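Local coordinates for protein V-type ATP synthase alpha chain (Thermoplasma volcanium, PDB 4O1S) that is an intein of the mostly beta Hint fold, carried as an insert in the A subunit of an archaeal V-type ATPase, at residues K72-Y77 with K141-V146; L78-T83 with S136-K141. One frame throughout, in Å; residues are numbered along the deposited sequence.

Contact 1. Residues K72-Y77 with K141-V146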
loop_
_atom_site.group_PDB
_atom_site.type_symbol
_atom_site.label_atom_id
_atom_site.label_comp_id
_atom_site.label_asym_id
_atom_site.label_seq_id
_atom_site.Cartn_x
_atom_site.Cartn_y
_atom_site.Cartn_z
ATOM N N LYS A 72 7.285 4.927 -9.169
ATOM C CA LYS A 72 6.898 3.892 -10.109
ATOM C C LYS A 72 8.134 3.126 -10.514
ATOM O O LYS A 72 9.130 3.716 -10.937
ATOM C CB LYS A 72 6.234 4.502 -11.336
ATOM C CG LYS A 72 5.959 3.504 -12.437
ATOM C CD LYS A 72 5.324 4.146 -13.660
ATOM C CE LYS A 72 5.677 3.367 -14.914
ATOM N NZ LYS A 72 4.910 3.908 -16.063
ATOM N N GLY A 73 8.078 1.808 -10.388
ATOM C CA GLY A 73 9.206 0.974 -10.752
ATOM C C GLY A 73 8.786 -0.282 -11.484
ATOM O O GLY A 73 7.725 -0.338 -12.114
ATOM N N LYS A 74 9.640 -1.298 -11.397
ATOM C CA LYS A 74 9.384 -2.598 -12.017
ATOM C C LYS A 74 9.594 -3.695 -10.993
ATOM O O LYS A 74 10.519 -3.640 -10.184
ATOM C CB LYS A 74 10.322 -2.841 -13.211
ATOM C CG LYS A 74 9.965 -2.066 -14.514
ATOM C CD LYS A 74 8.595 -2.453 -15.040
ATOM C CE LYS A 74 8.578 -2.566 -16.544
ATOM N NZ LYS A 74 7.185 -2.892 -16.981
ATOM N N SER A 75 8.731 -4.698 -11.014
ATOM C CA SER A 75 9.042 -5.923 -10.296
ATOM C C SER A 75 8.770 -7.117 -11.212
ATOM O O SER A 75 7.921 -7.057 -12.109
ATOM C CB SER A 75 8.252 -6.034 -8.999
ATOM O OG SER A 75 8.358 -7.342 -8.444
ATOM N N SER A 76 9.530 -8.179 -10.991
ATOM C CA SER A 76 9.375 -9.428 -11.697
ATOM C C SER A 76 8.356 -10.268 -10.989
ATOM O O SER A 76 7.892 -11.283 -11.525
ATOM C CB SER A 76 10.699 -10.190 -11.663
ATOM O OG SER A 76 11.597 -9.649 -12.602
ATOM N N TYR A 77 8.047 -9.872 -9.761
ATOM C CA TYR A 77 7.233 -10.704 -8.904
ATOM C C TYR A 77 6.168 -9.893 -8.215
ATOM O O TYR A 77 6.404 -8.763 -7.796
ATOM C CB TYR A 77 8.090 -11.394 -7.841
ATOM C CG TYR A 77 9.131 -12.271 -8.427
ATOM C CD1 TYR A 77 8.812 -13.532 -8.887
ATOM C CD2 TYR A 77 10.434 -11.829 -8.562
ATOM C CE1 TYR A 77 9.769 -14.349 -9.454
ATOM C CE2 TYR A 77 11.403 -12.634 -9.132
ATOM C CZ TYR A 77 11.069 -13.895 -9.575
ATOM O OH TYR A 77 12.031 -14.706 -10.148
ATOM N N LYS A 141 5.150 -14.558 -11.549
ATOM C CA LYS A 141 6.271 -13.968 -12.261
ATOM C C LYS A 141 5.757 -13.289 -13.530
ATOM O O LYS A 141 4.929 -13.857 -14.242
ATOM C CB LYS A 141 7.278 -15.049 -12.608
ATOM C CG LYS A 141 8.519 -14.567 -13.290
ATOM C CD LYS A 141 9.591 -15.645 -13.165
ATOM C CE LYS A 141 10.877 -15.223 -13.843
ATOM N NZ LYS A 141 10.659 -14.911 -15.293
ATOM N N GLY A 142 6.229 -12.070 -13.794
ATOM C CA GLY A 142 5.828 -11.293 -14.966
ATOM C C GLY A 142 6.679 -10.035 -15.139
ATOM O O GLY A 142 7.801 -9.970 -14.636
ATOM N N ASP A 143 6.169 -9.040 -15.863
ATOM C CA ASP A 143 6.883 -7.768 -16.003
ATOM C C ASP A 143 5.989 -6.649 -15.463
ATOM O O ASP A 143 5.312 -5.934 -16.215
ATOM C CB ASP A 143 7.321 -7.499 -17.460
ATOM C CG ASP A 143 8.190 -6.210 -17.607
ATOM O OD1 ASP A 143 9.040 -5.917 -16.714
ATOM O OD2 ASP A 143 8.019 -5.495 -18.632
ATOM N N PHE A 144 5.981 -6.505 -14.150
ATOM C CA PHE A 144 4.981 -5.652 -13.561
ATOM C C PHE A 144 5.483 -4.254 -13.287
ATOM O O PHE A 144 6.617 -4.043 -12.822
ATOM C CB PHE A 144 4.441 -6.262 -12.288
ATOM C CG PHE A 144 4.102 -7.714 -12.415
ATOM C CD1 PHE A 144 2.926 -8.109 -13.028
ATOM C CD2 PHE A 144 4.947 -8.688 -11.875
ATOM C CE1 PHE A 144 2.596 -9.457 -13.112
ATOM C CE2 PHE A 144 4.635 -10.045 -11.958
ATOM C CZ PHE A 144 3.462 -10.434 -12.579
ATOM N N ASP A 145 4.619 -3.305 -13.614
ATOM C CA ASP A 145 4.752 -1.956 -13.117
ATOM C C ASP A 145 4.341 -1.936 -11.651
ATOM O O ASP A 145 3.265 -2.429 -11.292
ATOM C CB ASP A 145 3.829 -1.041 -13.905
ATOM C CG ASP A 145 4.350 -0.758 -15.273
ATOM O OD1 ASP A 145 5.573 -0.957 -15.487
ATOM O OD2 ASP A 145 3.538 -0.325 -16.111
ATOM N N VAL A 146 5.188 -1.385 -10.791
ATOM C CA VAL A 146 4.799 -1.278 -9.394
ATOM C C VAL A 146 4.941 0.164 -8.917
ATOM O O VAL A 146 5.672 0.957 -9.516
ATOM C CB VAL A 146 5.540 -2.297 -8.468
ATOM C CG1 VAL A 146 5.209 -3.702 -8.870
ATOM C CG2 VAL A 146 7.036 -2.099 -8.515
#

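Contact 2. Residues L78-T83 with S136-K141. With SO4 (sulfate ion), chain F.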
loop_
_atom_site.group_PDB
_atom_site.type_symbol
_atom_site.label_atom_id
_atom_site.label_comp_id
_atom_site.label_asym_id
_atom_site.label_seq_id
_atom_site.Cartn_x
_atom_site.Cartn_y
_atom_site.Cartn_z
ATOM N N LEU A 78 5.001 -10.501 -8.080
ATOM C CA LEU A 78 3.923 -9.935 -7.288
ATOM C C LEU A 78 3.369 -11.044 -6.380
ATOM O O LEU A 78 3.262 -12.215 -6.797
ATOM C CB LEU A 78 2.823 -9.424 -8.213
ATOM C CG LEU A 78 2.478 -7.942 -8.305
ATOM C CD1 LEU A 78 3.526 -7.015 -7.705
ATOM C CD2 LEU A 78 2.171 -7.586 -9.765
ATOM N N VAL A 79 3.044 -10.679 -5.140
ATOM C CA VAL A 79 2.317 -11.558 -4.227
ATOM C C VAL A 79 0.877 -11.068 -4.111
ATOM O O VAL A 79 0.629 -9.922 -3.725
ATOM C CB VAL A 79 2.947 -11.518 -2.847
ATOM C CG1 VAL A 79 2.276 -12.547 -1.936
ATOM C CG2 VAL A 79 4.471 -11.736 -2.960
ATOM N N ARG A 80 -0.075 -11.918 -4.477
ATOM C CA ARG A 80 -1.477 -11.506 -4.460
ATOM C C ARG A 80 -2.115 -12.183 -3.279
ATOM O O ARG A 80 -2.046 -13.406 -3.130
ATOM C CB ARG A 80 -2.187 -11.904 -5.749
ATOM C CG ARG A 80 -1.300 -11.781 -6.984
ATOM C CD ARG A 80 -2.134 -11.466 -8.180
ATOM N NE ARG A 80 -1.385 -11.321 -9.432
ATOM C CZ ARG A 80 -1.196 -10.158 -10.062
ATOM N NH1 ARG A 80 -1.672 -9.025 -9.533
ATOM N NH2 ARG A 80 -0.527 -10.127 -11.222
ATOM N N ILE A 81 -2.706 -11.372 -2.419
ATOM C CA ILE A 81 -3.247 -11.840 -1.151
ATOM C C ILE A 81 -4.748 -11.634 -1.084
ATOM O O ILE A 81 -5.272 -10.557 -1.401
ATOM C CB ILE A 81 -2.634 -11.059 0.005
ATOM C CG1 ILE A 81 -1.115 -11.183 -0.047
ATOM C CG2 ILE A 81 -3.196 -11.538 1.342
ATOM C CD1 ILE A 81 -0.402 -10.072 0.662
ATOM N N GLU A 82 -5.439 -12.666 -0.643
ATOM C CA GLU A 82 -6.872 -12.582 -0.494
ATOM C C GLU A 82 -7.282 -13.111 0.878
ATOM O O GLU A 82 -6.803 -14.168 1.329
ATOM C CB GLU A 82 -7.497 -13.418 -1.573
ATOM C CG GLU A 82 -8.771 -12.916 -2.070
ATOM C CD GLU A 82 -8.958 -13.430 -3.442
ATOM O OE1 GLU A 82 -9.990 -14.093 -3.680
ATOM O OE2 GLU A 82 -8.033 -13.209 -4.267
ATOM N N THR A 83 -8.166 -12.378 1.542
ATOM C CA THR A 83 -8.604 -12.746 2.891
ATOM C C THR A 83 -9.988 -13.359 2.863
ATOM O O THR A 83 -10.728 -13.223 1.890
ATOM C CB THR A 83 -8.671 -11.528 3.803
ATOM O OG1 THR A 83 -9.638 -10.604 3.285
ATOM C CG2 THR A 83 -7.321 -10.844 3.883
ATOM N N SER A 136 -5.863 -16.977 0.782
ATOM C CA SER A 136 -4.993 -17.409 -0.291
ATOM C C SER A 136 -3.885 -16.423 -0.613
ATOM O O SER A 136 -4.048 -15.216 -0.477
ATOM C CB SER A 136 -5.800 -17.645 -1.552
ATOM O OG SER A 136 -5.451 -16.646 -2.478
ATOM N N ILE A 137 -2.757 -16.968 -1.051
ATOM C CA ILE A 137 -1.604 -16.184 -1.462
ATOM C C ILE A 137 -1.101 -16.738 -2.774
ATOM O O ILE A 137 -0.903 -17.945 -2.909
ATOM C CB ILE A 137 -0.469 -16.290 -0.442
ATOM C CG1 ILE A 137 -0.957 -15.835 0.939
ATOM C CG2 ILE A 137 0.679 -15.445 -0.877
ATOM C CD1 ILE A 137 0.031 -16.051 2.032
ATOM N N ALA A 138 -0.927 -15.866 -3.759
ATOM C CA ALA A 138 -0.492 -16.302 -5.088
ATOM C C ALA A 138 0.820 -15.636 -5.449
ATOM O O ALA A 138 0.982 -14.412 -5.265
ATOM C CB ALA A 138 -1.541 -15.968 -6.127
ATOM N N TYR A 139 1.758 -16.433 -5.952
ATOM C CA TYR A 139 3.023 -15.892 -6.447
ATOM C C TYR A 139 2.987 -15.878 -7.968
ATOM O O TYR A 139 2.616 -16.865 -8.601
ATOM C CB TYR A 139 4.211 -16.716 -5.938
ATOM C CG TYR A 139 4.277 -16.834 -4.429
ATOM C CD1 TYR A 139 3.883 -15.793 -3.626
ATOM C CD2 TYR A 139 4.732 -17.989 -3.813
ATOM C CE1 TYR A 139 3.932 -15.891 -2.266
ATOM C CE2 TYR A 139 4.783 -18.097 -2.434
ATOM C CZ TYR A 139 4.372 -17.036 -1.663
ATOM O OH TYR A 139 4.391 -17.096 -0.278
ATOM N N GLU A 140 3.344 -14.745 -8.557
ATOM C CA GLU A 140 3.291 -14.608 -10.005
ATOM C C GLU A 140 4.547 -13.929 -10.552
ATOM O O GLU A 140 4.966 -12.864 -10.079
ATOM C CB GLU A 140 2.047 -13.819 -10.399
ATOM C CG GLU A 140 1.719 -13.904 -11.866
ATOM C CD GLU A 140 0.532 -13.023 -12.263
ATOM O OE1 GLU A 140 -0.460 -12.936 -11.497
ATOM O OE2 GLU A 140 0.598 -12.414 -13.351
ATOM N N LYS A 141 5.150 -14.558 -11.549
ATOM C CA LYS A 141 6.271 -13.968 -12.261
ATOM C C LYS A 141 5.757 -13.289 -13.530
ATOM O O LYS A 141 4.929 -13.857 -14.242
ATOM C CB LYS A 141 7.278 -15.049 -12.608
ATOM C CG LYS A 141 8.519 -14.567 -13.290
ATOM C CD LYS A 141 9.591 -15.645 -13.165
ATOM C CE LYS A 141 10.877 -15.223 -13.843
ATOM N NZ LYS A 141 10.659 -14.911 -15.293
HETATM S S SO4 F . -1.009 -6.467 -12.923
HETATM O O1 SO4 F . -1.593 -6.408 -11.572
HETATM O O2 SO4 F . 0.079 -5.492 -13.062
HETATM O O3 SO4 F . -0.490 -7.816 -13.166
HETATM O O4 SO4 F . -2.026 -6.155 -13.934
HETATM O O HOH W 1 -4.280 -14.738 -3.654
#

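Contact 1. Residues K72-Y77 with K141-V146
Gly73 and Ser75 run antiparallel to Val146 and Phe144, the two strand axes approaching to 4.5 Å at 152°, and each of these two pairs is joined by a pair of backbone hydrogen bonds. Beyond Ser75 the register slips by one residue: Ser76 O accepts from Gly142 N at 2.9 Å, and Tyr77 then pairs with Lys141. This is a beta bulge, set where both chains turn a corner.

The charged work is done by Lys74. The bend at chi2 (-61°) places its CD near Phe144 O and Asp145 OD1, 3.4 Å from each. Lys74 NZ lies 2.9 Å from Asp145 OD1, which it meets from above the carboxylate plane, while NZ to Asp143 OD2, at 3.2 Å, is the weaker arm of the salt-bridge network. Lys74 lies alongside Asp145 but slants across Asp143, and its one ammonium group bridges the two acids of the opposite strand.

Ser75, Phe144 and Val146 point to the other face of the sheet. Val146 sets CG1 against Ser75 CB at 3.8 Å and CG2 against the backbone of Gly73 and Lys74. Phe144 turns its ring edge to the corner: CE2 is 3.5 Å from Ser76 O, Tyr77 N lies at the edge in the ring plane, and Gly142 C sits over one face near the rim.

Beyond the bulge, on the side of Lys74, the aliphatic chain of Lys141 runs beside Tyr77, with Lys141 CD 3.9 Å from Tyr77 CE1.

Paired strands that bend together through a bulge and pass from one sheet into another are characteristic of the curved, all-beta Hint fold of inteins.

Contact 2. Residues L78-T83 with S136-K141
The two inner strands of a four-stranded antiparallel sheet of the Hint fold meet here in regular register, with Leu78, Arg80 and Glu82 facing Glu140, Ala138 and Ser136 as hydrogen-bonded pairs. Each pair has both of its backbone bonds; in the central one, Arg80 N to Ala138 O and Ala138 N to Arg80 O are both 2.8 Å.

On the face bearing these residues, Arg80 and Glu140 dominate. The arginine chain is extended from CG to NE and brings its guanidinium side-on to the acid, where Arg80 NE and NH2 both grip the single atom Glu140 OE1, each at 2.8 Å. The oxygen lies in the guanidinium plane, but both nitrogens reach it from the same face of the carboxylate, the two planes being 46° apart. The edge beyond is turned to a sulfate ion, probably from the crystallisation liquor: Arg80 NH2 donates to its O3 at 3.0 Å and NH1, more weakly, to O1. Further along, a water donates to Arg80 O at 2.7 Å.

The other face is largely apolar. Val79 has CG1 anti to the backbone N (chi1 -174°), and this methyl meets Ile137 CG2 at 3.5 Å and, in the ring plane, the edge of Tyr139 at CE1, 3.7 Å away.

Within this sheet, 88-91 flanks 77-83, its Ser90 binding Arg80 NH1, and 118-122 flanks 129-141. Leu113 covers Ile81 and Ile137 on the largely apolar face, while strand 143-149 touches Leu78 and Arg80 through Phe144.

In contacts 1 and 2 the same two stretches of chain run through two sheets. Strands 61-75 and 77-83 follow each other, as do 129-141 and 143-149, and Lys141 belongs to both contacts. Contact 1, near the surface, joins strands of the five-stranded sheet and is irregular, with a bulge and a lysine shared between two aspartates. Contact 2, partly buried, keeps an unbroken register, with one arginine–glutamate bridge and a largely apolar opposite face. The bend folds them onto each other: the Phe144 ring packs on Leu78 CD2, Val146 CG1 meets Leu78 CD1, and the Phe144 ring lies beside Arg80 NH2.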